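PDB 3TFX: orotidine 5'-phosphate decarboxylase from Lactobacillus acidophilus, which probably catalyses the decarboxylation of orotidine 5'-monophosphate to uridine 5'-monophosphate, the last step of de novo UMP synthesis, as a homodimer. Local coordinates for residues E39-N43 with A44-V48; C138-M142 with A143-L147. All blocks are in the same frame, centred on the assembly; numbering follows the deposited sequence.

Contact 1: E39-N43 with A44-V48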
loop_
_atom_site.group_PDB
_atom_site.type_symbol
_atom_site.label_atom_id
_atom_site.label_comp_id
_atom_site.label_asym_id
_atom_site.label_seq_id
_atom_site.Cartn_x
_atom_site.Cartn_y
_atom_site.Cartn_z
ATOM N N GLU A 39 9.882 -2.994 0.978
ATOM C CA GLU A 39 11.019 -3.872 1.218
ATOM C C GLU A 39 11.679 -3.597 2.575
ATOM O O GLU A 39 11.844 -4.522 3.385
ATOM C CB GLU A 39 12.032 -3.803 0.059
ATOM C CG GLU A 39 13.371 -4.533 0.365
ATOM C CD GLU A 39 14.196 -4.871 -0.875
ATOM O OE1 GLU A 39 13.990 -4.248 -1.943
ATOM O OE2 GLU A 39 15.054 -5.772 -0.777
ATOM N N LEU A 40 12.029 -2.338 2.836
ATOM C CA LEU A 40 12.622 -1.985 4.118
ATOM C C LEU A 40 11.607 -1.837 5.255
ATOM O O LEU A 40 11.762 -2.457 6.316
ATOM C CB LEU A 40 13.493 -0.720 4.023
ATOM C CG LEU A 40 14.108 -0.320 5.374
ATOM C CD1 LEU A 40 15.088 -1.392 5.905
ATOM C CD2 LEU A 40 14.804 0.998 5.324
ATOM N N PHE A 41 10.592 -1.000 5.051
ATOM C CA PHE A 41 9.626 -0.689 6.104
ATOM C C PHE A 41 8.921 -1.913 6.708
ATOM O O PHE A 41 8.764 -1.992 7.931
ATOM C CB PHE A 41 8.618 0.370 5.624
ATOM C CG PHE A 41 7.700 0.892 6.714
ATOM C CD1 PHE A 41 8.207 1.608 7.783
ATOM C CD2 PHE A 41 6.328 0.673 6.648
ATOM C CE1 PHE A 41 7.370 2.086 8.777
ATOM C CE2 PHE A 41 5.483 1.145 7.642
ATOM C CZ PHE A 41 6.000 1.857 8.701
ATOM N N TYR A 42 8.530 -2.876 5.875
ATOM C CA TYR A 42 7.846 -4.084 6.373
ATOM C C TYR A 42 8.784 -5.075 7.093
ATOM O O TYR A 42 8.304 -5.984 7.794
ATOM C CB TYR A 42 7.056 -4.792 5.254
ATOM C CG TYR A 42 5.824 -4.043 4.739
ATOM C CD1 TYR A 42 5.503 -2.761 5.203
ATOM C CD2 TYR A 42 4.992 -4.621 3.760
ATOM C CE1 TYR A 42 4.361 -2.078 4.726
ATOM C CE2 TYR A 42 3.854 -3.952 3.275
ATOM C CZ TYR A 42 3.556 -2.674 3.754
ATOM O OH TYR A 42 2.441 -2.017 3.292
ATOM N N ASN A 43 10.100 -4.915 6.901
ATOM C CA ASN A 43 11.103 -5.612 7.719
ATOM C C ASN A 43 11.514 -4.839 8.982
ATOM O O ASN A 43 11.607 -5.419 10.059
ATOM C CB ASN A 43 12.363 -5.934 6.905
ATOM C CG ASN A 43 12.192 -7.149 6.021
ATOM O OD1 ASN A 43 12.027 -8.279 6.503
ATOM N ND2 ASN A 43 12.222 -6.924 4.712
ATOM N N ALA A 44 11.768 -3.540 8.850
ATOM C CA ALA A 44 12.336 -2.768 9.965
ATOM C C ALA A 44 11.299 -2.068 10.870
ATOM O O ALA A 44 11.482 -1.995 12.090
ATOM C CB ALA A 44 13.367 -1.767 9.450
ATOM N N GLY A 45 10.243 -1.525 10.260
ATOM C CA GLY A 45 9.138 -0.903 10.997
ATOM C C GLY A 45 9.342 0.553 11.368
ATOM O O GLY A 45 10.272 1.216 10.882
ATOM N N ILE A 46 8.487 1.038 12.271
ATOM C CA ILE A 46 8.386 2.470 12.555
ATOM C C ILE A 46 9.532 3.059 13.373
ATOM O O ILE A 46 9.914 4.220 13.149
ATOM C CB ILE A 46 6.977 2.879 13.131
ATOM C CG1 ILE A 46 6.870 2.677 14.650
ATOM C CG2 ILE A 46 5.846 2.138 12.401
ATOM C CD1 ILE A 46 6.895 1.255 15.100
ATOM N N ASP A 47 10.090 2.274 14.303
ATOM C CA ASP A 47 11.194 2.759 15.149
ATOM C C ASP A 47 12.392 3.191 14.320
ATOM O O ASP A 47 13.015 4.221 14.593
ATOM C CB ASP A 47 11.619 1.702 16.175
ATOM C CG ASP A 47 10.492 1.309 17.109
ATOM O OD1 ASP A 47 9.713 2.191 17.545
ATOM O OD2 ASP A 47 10.389 0.110 17.412
ATOM N N VAL A 48 12.693 2.414 13.290
ATOM C CA VAL A 48 13.812 2.712 12.409
ATOM C C VAL A 48 13.605 4.024 11.662
ATOM O O VAL A 48 14.533 4.823 11.555
ATOM C CB VAL A 48 14.121 1.537 11.459
ATOM C CG1 VAL A 48 15.185 1.924 10.415
ATOM C CG2 VAL A 48 14.587 0.335 12.293
#

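Contact 2: C138-M142 with A143-L147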
loop_
_atom_site.group_PDB
_atom_site.type_symbol
_atom_site.label_atom_id
_atom_site.label_comp_id
_atom_site.label_asym_id
_atom_site.label_seq_id
_atom_site.Cartn_x
_atom_site.Cartn_y
_atom_site.Cartn_z
ATOM N N CYS A 138 -9.286 -0.439 -18.069
ATOM C CA CYS A 138 -9.376 0.989 -18.350
ATOM C C CYS A 138 -9.961 1.242 -19.741
ATOM O O CYS A 138 -9.646 0.540 -20.695
ATOM C CB CYS A 138 -8.003 1.644 -18.220
ATOM S SG CYS A 138 -8.053 3.448 -18.148
ATOM N N ARG A 139 -10.830 2.239 -19.838
ATOM C CA ARG A 139 -11.386 2.638 -21.121
ATOM C C ARG A 139 -10.586 3.744 -21.803
ATOM O O ARG A 139 -10.889 4.096 -22.943
ATOM C CB ARG A 139 -12.839 3.089 -20.973
ATOM C CG ARG A 139 -13.013 4.404 -20.280
ATOM C CD ARG A 139 -14.314 5.069 -20.696
ATOM N NE ARG A 139 -14.353 6.428 -20.169
ATOM C CZ ARG A 139 -14.012 7.513 -20.861
ATOM N NH1 ARG A 139 -13.629 7.413 -22.137
ATOM N NH2 ARG A 139 -14.063 8.705 -20.280
ATOM N N LEU A 140 -9.595 4.301 -21.104
ATOM C CA LEU A 140 -8.735 5.353 -21.678
ATOM C C LEU A 140 -7.322 4.849 -22.023
ATOM O O LEU A 140 -6.771 4.017 -21.293
ATOM C CB LEU A 140 -8.634 6.558 -20.727
ATOM C CG LEU A 140 -9.887 7.379 -20.395
ATOM C CD1 LEU A 140 -9.544 8.492 -19.389
ATOM C CD2 LEU A 140 -10.530 7.973 -21.651
ATOM N N PRO A 141 -6.727 5.355 -23.131
ATOM C CA PRO A 141 -5.305 5.087 -23.384
ATOM C C PRO A 141 -4.417 5.705 -22.297
ATOM O O PRO A 141 -4.860 6.607 -21.588
ATOM C CB PRO A 141 -5.043 5.748 -24.750
ATOM C CG PRO A 141 -6.144 6.707 -24.938
ATOM C CD PRO A 141 -7.340 6.095 -24.247
HETATM N N MSE A 142 -3.178 5.220 -22.200
HETATM C CA MSE A 142 -2.262 5.528 -21.099
HETATM C C MSE A 142 -2.134 7.016 -20.753
HETATM O O MSE A 142 -2.330 7.395 -19.595
HETATM C CB MSE A 142 -0.878 4.910 -21.365
HETATM C CG MSE A 142 0.124 5.011 -20.204
HETATM SE SE MSE A 142 -0.450 4.117 -18.541
HETATM C CE MSE A 142 -0.258 2.250 -19.089
ATOM N N ALA A 143 -1.823 7.842 -21.759
ATOM C CA ALA A 143 -1.524 9.263 -21.549
ATOM C C ALA A 143 -2.720 10.032 -21.019
ATOM O O ALA A 143 -2.561 10.939 -20.195
ATOM C CB ALA A 143 -1.003 9.911 -22.831
ATOM N N GLU A 144 -3.907 9.662 -21.499
ATOM C CA GLU A 144 -5.159 10.275 -21.058
ATOM C C GLU A 144 -5.510 9.862 -19.631
ATOM O O GLU A 144 -5.982 10.687 -18.844
ATOM C CB GLU A 144 -6.309 9.921 -22.009
ATOM C CG GLU A 144 -6.302 10.695 -23.337
ATOM C CD GLU A 144 -7.520 10.397 -24.218
ATOM O OE1 GLU A 144 -8.655 10.313 -23.684
ATOM O OE2 GLU A 144 -7.342 10.249 -25.449
ATOM N N GLN A 145 -5.274 8.591 -19.309
ATOM C CA GLN A 145 -5.568 8.047 -17.981
ATOM C C GLN A 145 -4.643 8.662 -16.928
ATOM O O GLN A 145 -5.081 9.042 -15.840
ATOM C CB GLN A 145 -5.461 6.512 -17.985
ATOM C CG GLN A 145 -5.484 5.848 -16.597
ATOM C CD GLN A 145 -6.878 5.803 -15.960
ATOM O OE1 GLN A 145 -7.864 6.336 -16.502
ATOM N NE2 GLN A 145 -6.964 5.156 -14.802
ATOM N N VAL A 146 -3.370 8.781 -17.285
ATOM C CA VAL A 146 -2.364 9.385 -16.426
ATOM C C VAL A 146 -2.702 10.838 -16.095
ATOM O O VAL A 146 -2.684 11.226 -14.922
ATOM C CB VAL A 146 -0.940 9.245 -17.013
ATOM C CG1 VAL A 146 0.053 10.171 -16.290
ATOM C CG2 VAL A 146 -0.480 7.798 -16.902
ATOM N N LEU A 147 -3.019 11.632 -17.118
ATOM C CA LEU A 147 -3.373 13.038 -16.922
ATOM C C LEU A 147 -4.651 13.184 -16.068
ATOM O O LEU A 147 -4.713 14.013 -15.156
ATOM C CB LEU A 147 -3.509 13.745 -18.273
ATOM C CG LEU A 147 -4.122 15.158 -18.293
ATOM C CD1 LEU A 147 -3.242 16.105 -17.519
ATOM C CD2 LEU A 147 -4.370 15.678 -19.738
#

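Contact 1: E39-N43 with A44-V48
Phe41 reaches forward over the junction between two consecutive helices and meets Gly45 and Ile46. Its CG is anti to the backbone N (chi1 -172°), which carries the ring forward onto Gly45 and Ile46. Its CE1 comes to 3.6 Å from Gly45 C, and CD1 and CE1 both pass the Gly45 carbonyl oxygen. Farther out, CZ meets the gamma-methyl of Ile46, CG2, at 3.7 Å, the two side chains meeting at a slant. Beyond this contact the same ring packs on Leu61 and Leu63 of strand 58-65, so it fills the layer between the helix junction and the barrel wall.

Leu40 makes a methyl contact one turn on: CD1 lies 4.0 Å from Ala44 CB. Ala44 N donates to Leu40 O at 2.8 Å in a fairly straight helical bond. Gly45 N to Phe41 O is as short but more bent, at 134°, as the chain turns out of the helix; Gly45 takes a positive phi there, which favours glycine.

Asn43 folds the other way, its CG beside the backbone N (chi1 -79°), and its ND2 reaches back to Glu39 O at 2.8 Å. The donor lies almost in line with that C=O, and the acceptor is close to the amide plane. The two ends of the amide have separate partners, consistent with this orientation: ND2 donates to Glu39 O, and OD1 is hydrogen-bonded to Lys81 NZ of the second subunit.

Gly45 both ends helix 38-44 and serves as N-cap of helix 46-54: a helix-to-helix junction at a glycine of positive phi, on the outside of a TIM barrel and against the second subunit.

Contact 2: C138-M142 with A143-L147
Cys138 SG sits against the side-chain amide of Gln145, 3.3 Å from OE1 and 3.4 Å from CD. Gln145 gets there with CG anti to the backbone N (chi1 169°) and a bend at chi2 that turns the amide back beside the sulfur. Leu140 closes over the same region: CD1 is 4.0 Å from Gln145 OE1, while its other methyl, CD2, stands 3.6 Å from Glu144 OE1, each of these side chains lying roughly at right angles to the leucine. Glu144 extends beyond CG, and OE2 passes the Pro141 ring at CG.

What sets these side chains in place is the start of helix 142-155. Pro141 is the N-cap residue, and its carbonyl oxygen takes Gln145 N at 3.0 Å, with a weak second bond from Glu144 N. Val146 N follows with a 2.9 Å bond to Met142 O. Met142, a selenomethionine, bends at chi2 and chi3 so that SE approaches Val146 CG2. On the loop side, Leu140 N donates to Cys138 SG at 3.4 Å, which ties the sulfur to the loop backbone.

Farther out, Gln145 NE2 bonds to Glu123, Cys138 packs on Leu132 of helix 129-134, and Leu140 touches Asn137 of the second subunit.

The Cys138 sulfur thus accepts the Leu140 N-H while lying beside the buried amide of Gln145, whose NE2 is tied to the carboxylate oxygen Glu123 OE2. That second bond probably fixes the orientation of the amide and favours OE1, rather than NE2, being the atom nearest the sulfur.

In the fold
Contact 1 and contact 2 are separate: their centres lie 34 Å apart and their nearest atoms about 22 Å. One follows strand 33-36 and the other precedes strand 160-162, on the periphery of the same eight-stranded parallel barrel, yet both reach the second subunit. Their relation to the predicted substrate site differs. The side chain of Phe41 is about 3 Å from that of Leu63, a probable substrate-binding residue next to the probable proton donor Lys64. For contact 2 the separations are larger, about 9 Å between the side chains of Met142 and Thr125 and about 10 Å between those of Gln145 and His66.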